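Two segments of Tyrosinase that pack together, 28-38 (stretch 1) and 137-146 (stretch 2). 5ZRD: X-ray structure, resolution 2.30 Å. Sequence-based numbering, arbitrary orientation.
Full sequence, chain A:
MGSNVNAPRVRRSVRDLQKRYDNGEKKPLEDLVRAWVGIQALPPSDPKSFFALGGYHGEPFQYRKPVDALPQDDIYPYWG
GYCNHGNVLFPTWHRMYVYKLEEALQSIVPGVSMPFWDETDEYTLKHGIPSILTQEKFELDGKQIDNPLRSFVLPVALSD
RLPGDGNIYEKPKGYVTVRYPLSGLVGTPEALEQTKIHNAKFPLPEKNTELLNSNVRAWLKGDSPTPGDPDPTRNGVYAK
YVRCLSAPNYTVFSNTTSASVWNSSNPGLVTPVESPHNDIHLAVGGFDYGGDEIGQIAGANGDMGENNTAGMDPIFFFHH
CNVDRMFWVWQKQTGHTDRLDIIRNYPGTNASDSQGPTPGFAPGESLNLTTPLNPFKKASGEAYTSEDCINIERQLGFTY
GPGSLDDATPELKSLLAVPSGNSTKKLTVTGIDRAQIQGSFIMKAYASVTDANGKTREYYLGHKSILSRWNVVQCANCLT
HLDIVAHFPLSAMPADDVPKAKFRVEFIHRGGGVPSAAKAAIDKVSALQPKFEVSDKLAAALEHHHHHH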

ATOM      1  N   PRO A  28      21.841  49.003 -17.042  1.00 51.12           N
ATOM      2  CA  PRO A  28      22.049  47.601 -16.603  1.00 51.52           C
ATOM      3  C   PRO A  28      21.169  47.182 -15.405  1.00 51.65           C
ATOM      4  O   PRO A  28      20.437  46.177 -15.505  1.00 48.43           O
ATOM      5  CB  PRO A  28      23.534  47.529 -16.202  1.00 52.85           C
ATOM      6  CG  PRO A  28      24.186  48.600 -17.031  1.00 53.03           C
ATOM      7  CD  PRO A  28      23.143  49.695 -17.080  1.00 53.07           C
ATOM      8  N   LEU A  29      21.208  47.933 -14.299  1.00 43.40           N
ATOM      9  CA  LEU A  29      20.361  47.599 -13.160  1.00 45.33           C
ATOM     10  C   LEU A  29      18.882  47.702 -13.543  1.00 47.15           C
ATOM     11  O   LEU A  29      18.094  46.835 -13.159  1.00 42.95           O
ATOM     12  CB  LEU A  29      20.678  48.491 -11.962  1.00 46.31           C
ATOM     13  CG  LEU A  29      20.287  47.903 -10.612  1.00 48.61           C
ATOM     14  CD1 LEU A  29      20.687  46.441 -10.502  1.00 54.66           C
ATOM     15  CD2 LEU A  29      20.911  48.685  -9.484  1.00 46.36           C
ATOM     16  N   GLU A  30      18.511  48.711 -14.323  1.00 42.81           N
ATOM     17  CA  GLU A  30      17.109  48.880 -14.698  1.00 42.71           C
ATOM     18  C   GLU A  30      16.638  47.684 -15.549  1.00 46.20           C
ATOM     19  O   GLU A  30      15.498  47.154 -15.377  1.00 41.49           O
ATOM     20  CB  GLU A  30      16.920  50.207 -15.430  1.00 44.92           C
ATOM     21  CG  GLU A  30      16.857  51.417 -14.501  1.00 54.46           C
ATOM     22  CD  GLU A  30      16.922  52.768 -15.202  1.00 54.35           C
ATOM     23  OE1 GLU A  30      16.775  53.808 -14.525  1.00 46.31           O
ATOM     24  OE2 GLU A  30      17.125  52.769 -16.426  1.00 57.18           O
ATOM     25  N   ASP A  31      17.481  47.220 -16.463  1.00 44.86           N
ATOM     26  CA  ASP A  31      17.057  46.069 -17.293  1.00 50.03           C
ATOM     27  C   ASP A  31      16.792  44.825 -16.430  1.00 47.98           C
ATOM     28  O   ASP A  31      15.798  44.098 -16.615  1.00 47.49           O
ATOM     29  CB  ASP A  31      18.112  45.727 -18.347  1.00 55.57           C
ATOM     30  CG  ASP A  31      18.215  46.774 -19.458  1.00 60.87           C
ATOM     31  OD1 ASP A  31      17.232  47.512 -19.732  1.00 67.03           O
ATOM     32  OD2 ASP A  31      19.299  46.833 -20.074  1.00 61.02           O
ATOM     33  N   LEU A  32      17.708  44.579 -15.500  1.00 46.96           N
ATOM     34  CA  LEU A  32      17.579  43.449 -14.597  1.00 45.93           C
ATOM     35  C   LEU A  32      16.274  43.581 -13.799  1.00 39.11           C
ATOM     36  O   LEU A  32      15.472  42.650 -13.799  1.00 32.70           O
ATOM     37  CB  LEU A  32      18.794  43.384 -13.663  1.00 48.64           C
ATOM     38  CG  LEU A  32      18.751  42.208 -12.685  1.00 48.26           C
ATOM     39  CD1 LEU A  32      19.015  40.901 -13.412  1.00 44.04           C
ATOM     40  CD2 LEU A  32      19.707  42.419 -11.529  1.00 45.06           C
ATOM     41  N   VAL A  33      16.064  44.727 -13.148  1.00 36.03           N
ATOM     42  CA  VAL A  33      14.846  44.928 -12.356  1.00 37.56           C
ATOM     43  C   VAL A  33      13.619  44.784 -13.262  1.00 38.41           C
ATOM     44  O   VAL A  33      12.670  44.076 -12.911  1.00 39.39           O
ATOM     45  CB  VAL A  33      14.857  46.265 -11.591  1.00 36.68           C
ATOM     46  CG1 VAL A  33      13.473  46.616 -11.063  1.00 38.62           C
ATOM     47  CG2 VAL A  33      15.857  46.251 -10.437  1.00 34.72           C
ATOM     48  N   ARG A  34      13.655  45.407 -14.439  1.00 43.89           N
ATOM     49  CA  ARG A  34      12.501  45.377 -15.334  1.00 41.82           C
ATOM     50  C   ARG A  34      12.193  43.934 -15.716  1.00 36.95           C
ATOM     51  O   ARG A  34      11.042  43.596 -15.827  1.00 39.63           O
ATOM     52  CB  ARG A  34      12.728  46.237 -16.586  1.00 51.67           C
ATOM     53  CG  ARG A  34      11.636  46.113 -17.649  1.00 57.23           C
ATOM     54  CD  ARG A  34      11.902  46.943 -18.901  1.00 58.55           C
ATOM     55  NE  ARG A  34      11.729  48.359 -18.616  1.00 58.43           N
ATOM     56  CZ  ARG A  34      12.712  49.247 -18.488  1.00 68.76           C
ATOM     57  NH1 ARG A  34      12.402  50.492 -18.163  1.00 64.38           N
ATOM     58  NH2 ARG A  34      13.983  48.905 -18.684  1.00 62.24           N
ATOM     59  N   ALA A  35      13.224  43.113 -15.934  1.00 37.39           N
ATOM     60  CA  ALA A  35      13.048  41.685 -16.300  1.00 37.23           C
ATOM     61  C   ALA A  35      12.425  40.897 -15.142  1.00 35.50           C
ATOM     62  O   ALA A  35      11.580  40.008 -15.344  1.00 38.97           O
ATOM     63  CB  ALA A  35      14.386  41.091 -16.678  1.00 39.99           C
ATOM     64  N   TRP A  36      12.865  41.207 -13.925  1.00 31.22           N
ATOM     65  CA  TRP A  36      12.371  40.516 -12.759  1.00 34.02           C
ATOM     66  C   TRP A  36      10.908  40.922 -12.507  1.00 37.72           C
ATOM     67  O   TRP A  36      10.054  40.063 -12.172  1.00 32.47           O
ATOM     68  CB  TRP A  36      13.270  40.804 -11.551  1.00 34.98           C
ATOM     69  CG  TRP A  36      14.380  39.822 -11.381  1.00 34.89           C
ATOM     70  CD1 TRP A  36      15.666  39.906 -11.842  1.00 38.11           C
ATOM     71  CD2 TRP A  36      14.292  38.583 -10.675  1.00 36.89           C
ATOM     72  NE1 TRP A  36      16.380  38.798 -11.471  1.00 38.74           N
ATOM     73  CE2 TRP A  36      15.556  37.965 -10.769  1.00 37.85           C
ATOM     74  CE3 TRP A  36      13.262  37.939  -9.991  1.00 36.06           C
ATOM     75  CZ2 TRP A  36      15.813  36.740 -10.176  1.00 35.64           C
ATOM     76  CZ3 TRP A  36      13.512  36.724  -9.411  1.00 35.11           C
ATOM     77  CH2 TRP A  36      14.772  36.141  -9.505  1.00 37.06           C
ATOM     78  N   VAL A  37      10.595  42.214 -12.688  1.00 37.22           N
ATOM     79  CA  VAL A  37       9.174  42.635 -12.612  1.00 39.73           C
ATOM     80  C   VAL A  37       8.361  41.816 -13.626  1.00 38.32           C
ATOM     81  O   VAL A  37       7.351  41.192 -13.301  1.00 36.73           O
ATOM     82  CB  VAL A  37       9.020  44.155 -12.827  1.00 42.53           C
ATOM     83  CG1 VAL A  37       7.552  44.555 -12.900  1.00 42.33           C
ATOM     84  CG2 VAL A  37       9.731  44.952 -11.741  1.00 39.44           C
ATOM     85  N   GLY A  38       8.855  41.728 -14.847  1.00 38.53           N
ATOM     86  CA  GLY A  38       8.122  41.008 -15.886  1.00 39.81           C
ATOM     87  C   GLY A  38       7.894  39.539 -15.577  1.00 38.05           C
ATOM     88  O   GLY A  38       6.781  39.033 -15.775  1.00 45.28           O
ATOM     89  N   LYS A 137      12.355  49.652  -2.318  1.00 41.84           N
ATOM     90  CA  LYS A 137      11.866  50.377  -3.486  1.00 48.63           C
ATOM     91  C   LYS A 137      12.895  50.391  -4.610  1.00 46.09           C
ATOM     92  O   LYS A 137      14.084  50.139  -4.404  1.00 42.75           O
ATOM     93  CB  LYS A 137      11.572  51.832  -3.112  1.00 53.54           C
ATOM     94  CG  LYS A 137      10.474  52.005  -2.075  1.00 54.26           C
ATOM     95  CD  LYS A 137       9.166  51.374  -2.483  1.00 54.30           C
ATOM     96  CE  LYS A 137       8.076  51.617  -1.465  1.00 61.14           C
ATOM     97  NZ  LYS A 137       6.804  50.979  -1.886  1.00 63.44           N
ATOM     98  N   PHE A 138      12.397  50.725  -5.790  1.00 45.05           N
ATOM     99  CA  PHE A 138      13.264  51.020  -6.917  1.00 45.50           C
ATOM    100  C   PHE A 138      12.579  52.047  -7.833  1.00 49.65           C
ATOM    101  O   PHE A 138      11.357  52.011  -8.005  1.00 46.06           O
ATOM    102  CB  PHE A 138      13.568  49.719  -7.667  1.00 44.04           C
ATOM    103  CG  PHE A 138      14.684  49.843  -8.668  1.00 40.75           C
ATOM    104  CD1 PHE A 138      15.998  49.966  -8.241  1.00 39.29           C
ATOM    105  CD2 PHE A 138      14.415  49.842 -10.036  1.00 44.69           C
ATOM    106  CE1 PHE A 138      17.017  50.142  -9.164  1.00 41.07           C
ATOM    107  CE2 PHE A 138      15.441  49.980 -10.962  1.00 39.46           C
ATOM    108  CZ  PHE A 138      16.739  50.124 -10.519  1.00 40.50           C
ATOM    109  N   GLU A 139      13.368  52.907  -8.472  1.00 54.44           N
ATOM    110  CA  GLU A 139      12.857  53.836  -9.500  1.00 53.51           C
ATOM    111  C   GLU A 139      13.012  53.209 -10.898  1.00 57.10           C
ATOM    112  O   GLU A 139      14.122  53.087 -11.445  1.00 54.91           O
ATOM    113  CB  GLU A 139      13.585  55.177  -9.378  1.00 57.39           C
ATOM    114  CG  GLU A 139      12.852  56.351 -10.017  1.00 68.30           C
ATOM    115  CD  GLU A 139      11.495  56.754  -9.440  1.00 75.09           C
ATOM    116  OE1 GLU A 139      11.026  56.137  -8.450  1.00 70.74           O
ATOM    117  OE2 GLU A 139      10.891  57.687 -10.007  1.00 85.34           O
ATOM    118  N   LEU A 140      11.884  52.830 -11.487  1.00 59.48           N
ATOM    119  CA  LEU A 140      11.846  52.380 -12.868  1.00 60.57           C
ATOM    120  C   LEU A 140      10.809  53.184 -13.679  1.00 68.14           C
ATOM    121  O   LEU A 140       9.646  53.288 -13.266  1.00 58.12           O
ATOM    122  CB  LEU A 140      11.493  50.894 -12.880  1.00 53.91           C
ATOM    123  CG  LEU A 140      11.585  50.266 -14.263  1.00 56.35           C
ATOM    124  CD1 LEU A 140      13.044  50.067 -14.657  1.00 56.22           C
ATOM    125  CD2 LEU A 140      10.808  48.959 -14.331  1.00 61.49           C
ATOM    126  N   ASP A 141      11.201  53.700 -14.859  1.00 75.88           N
ATOM    127  CA  ASP A 141      10.284  54.484 -15.726  1.00 76.70           C
ATOM    128  C   ASP A 141       9.740  55.697 -14.944  1.00 84.98           C
ATOM    129  O   ASP A 141       8.518  55.920 -14.908  1.00 84.70           O
ATOM    130  CB  ASP A 141       9.069  53.646 -16.207  1.00 76.92           C
ATOM    131  CG  ASP A 141       9.438  52.464 -17.126  1.00 80.64           C
ATOM    132  OD1 ASP A 141      10.409  52.563 -17.901  1.00 77.30           O
ATOM    133  OD2 ASP A 141       8.701  51.443 -17.102  1.00 73.27           O
ATOM    134  N   GLY A 142      10.637  56.431 -14.271  1.00 87.73           N
ATOM    135  CA  GLY A 142      10.279  57.522 -13.341  1.00 79.29           C
ATOM    136  C   GLY A 142       9.037  57.242 -12.495  1.00 82.91           C
ATOM    137  O   GLY A 142       8.264  58.155 -12.238  1.00 85.39           O
ATOM    138  N   LYS A 143       8.815  55.998 -12.066  1.00 79.67           N
ATOM    139  CA  LYS A 143       7.817  55.677 -11.026  1.00 80.32           C
ATOM    140  C   LYS A 143       8.507  54.852  -9.938  1.00 77.90           C
ATOM    141  O   LYS A 143       9.378  54.025 -10.230  1.00 77.47           O
ATOM    142  CB  LYS A 143       6.619  54.897 -11.582  1.00 85.12           C
ATOM    143  CG  LYS A 143       5.684  55.708 -12.468  1.00 94.36           C
ATOM    144  CD  LYS A 143       4.546  54.914 -13.068  1.00100.01           C
ATOM    145  CE  LYS A 143       3.804  55.700 -14.131  1.00101.93           C
ATOM    146  NZ  LYS A 143       2.411  55.230 -14.293  1.00 97.22           N
ATOM    147  N   GLN A 144       8.144  55.098  -8.691  1.00 73.92           N
ATOM    148  CA  GLN A 144       8.587  54.224  -7.620  1.00 67.62           C
ATOM    149  C   GLN A 144       7.857  52.883  -7.735  1.00 64.69           C
ATOM    150  O   GLN A 144       6.653  52.879  -7.967  1.00 63.91           O
ATOM    151  CB  GLN A 144       8.312  54.847  -6.256  1.00 66.22           C
ATOM    152  CG  GLN A 144       9.435  55.757  -5.793  1.00 65.44           C
ATOM    153  CD  GLN A 144       9.839  55.421  -4.383  1.00 66.94           C
ATOM    154  OE1 GLN A 144       9.016  55.016  -3.567  1.00 68.30           O
ATOM    155  NE2 GLN A 144      11.120  55.575  -4.091  1.00 62.64           N
ATOM    156  N   ILE A 145       8.586  51.762  -7.598  1.00 55.36           N
ATOM    157  CA  ILE A 145       7.939  50.440  -7.468  1.00 48.26           C
ATOM    158  C   ILE A 145       8.512  49.731  -6.249  1.00 42.57           C
ATOM    159  O   ILE A 145       9.563  50.112  -5.749  1.00 44.88           O
ATOM    160  CB  ILE A 145       8.110  49.577  -8.735  1.00 46.76           C
ATOM    161  CG1 ILE A 145       9.579  49.217  -8.991  1.00 45.45           C
ATOM    162  CG2 ILE A 145       7.465  50.279  -9.930  1.00 48.46           C
ATOM    163  CD1 ILE A 145       9.784  48.188 -10.067  1.00 45.13           C
ATOM    164  N   ASP A 146       7.803  48.691  -5.828  1.00 43.26           N
ATOM    165  CA  ASP A 146       8.348  47.673  -4.925  1.00 46.15           C
ATOM    166  C   ASP A 146       9.534  46.965  -5.652  1.00 48.49           C
ATOM    167  O   ASP A 146       9.416  46.582  -6.831  1.00 50.85           O
ATOM    168  CB  ASP A 146       7.251  46.650  -4.562  1.00 44.10           C
ATOM    169  CG  ASP A 146       6.079  47.273  -3.755  1.00 50.26           C
ATOM    170  OD1 ASP A 146       6.236  48.364  -3.168  1.00 47.43           O
ATOM    171  OD2 ASP A 146       4.994  46.660  -3.693  1.00 56.09           O
TER

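Residues 28-38 form one stretch of a longer helix, with regular i to i+4 backbone bonds such as Arg34 N to Glu30 O at 2.7 Å. Against it lies a β-hairpin: strands 137-140 and 143-146 are tied by paired bonds, Phe138 N to Ile145 O at 2.9 Å and Ile145 N to Phe138 O at 2.8 Å. The helix axis runs at 108° to strand 137-140 and approaches it to 9.4 Å, a spacing that leaves the interval to side chains. No backbone hydrogen bond links the two elements, and together they bury 418 Å².

Phe138 contributes the most covered area, 82 Å². Its CB points toward the helix, and chi1 in the t well carries the ring against three helix residues. Val33 CG2 sits 3.8 Å from the centroid of the Phe138 ring and only 12° off its normal, which identifies a CH-π contact over the face. Glu30 meets the same ring at its edge through aliphatic carbon, CG lying 4.1 Å from Phe138 CE2, while Leu29 CD2 reaches Phe138 CE1 at 4.2 Å.

Leu140, covering 77 Å², approaches the helix through its side-chain end. Its CD1 lies 4.0 Å from Glu30 CB and 3.6 Å from Arg34 NH1, over one face of the guanidinium. That placement leaves the edge of the group available for polar contact. There Arg34 NH1 donates to Asp141 OD1 at 2.9 Å, forming a salt bridge whose hydrogen-bond angle of 135° is well short of linear. Asp141 belongs to the turn, so this charged pairing anchors the hairpin's tip.

The second strand contributes Ile145, whose CD1 packs 3.6 Å from Val37 CG2 and 4.1 Å from Val33 CG1, extending the apolar contact one helical turn beyond Val33.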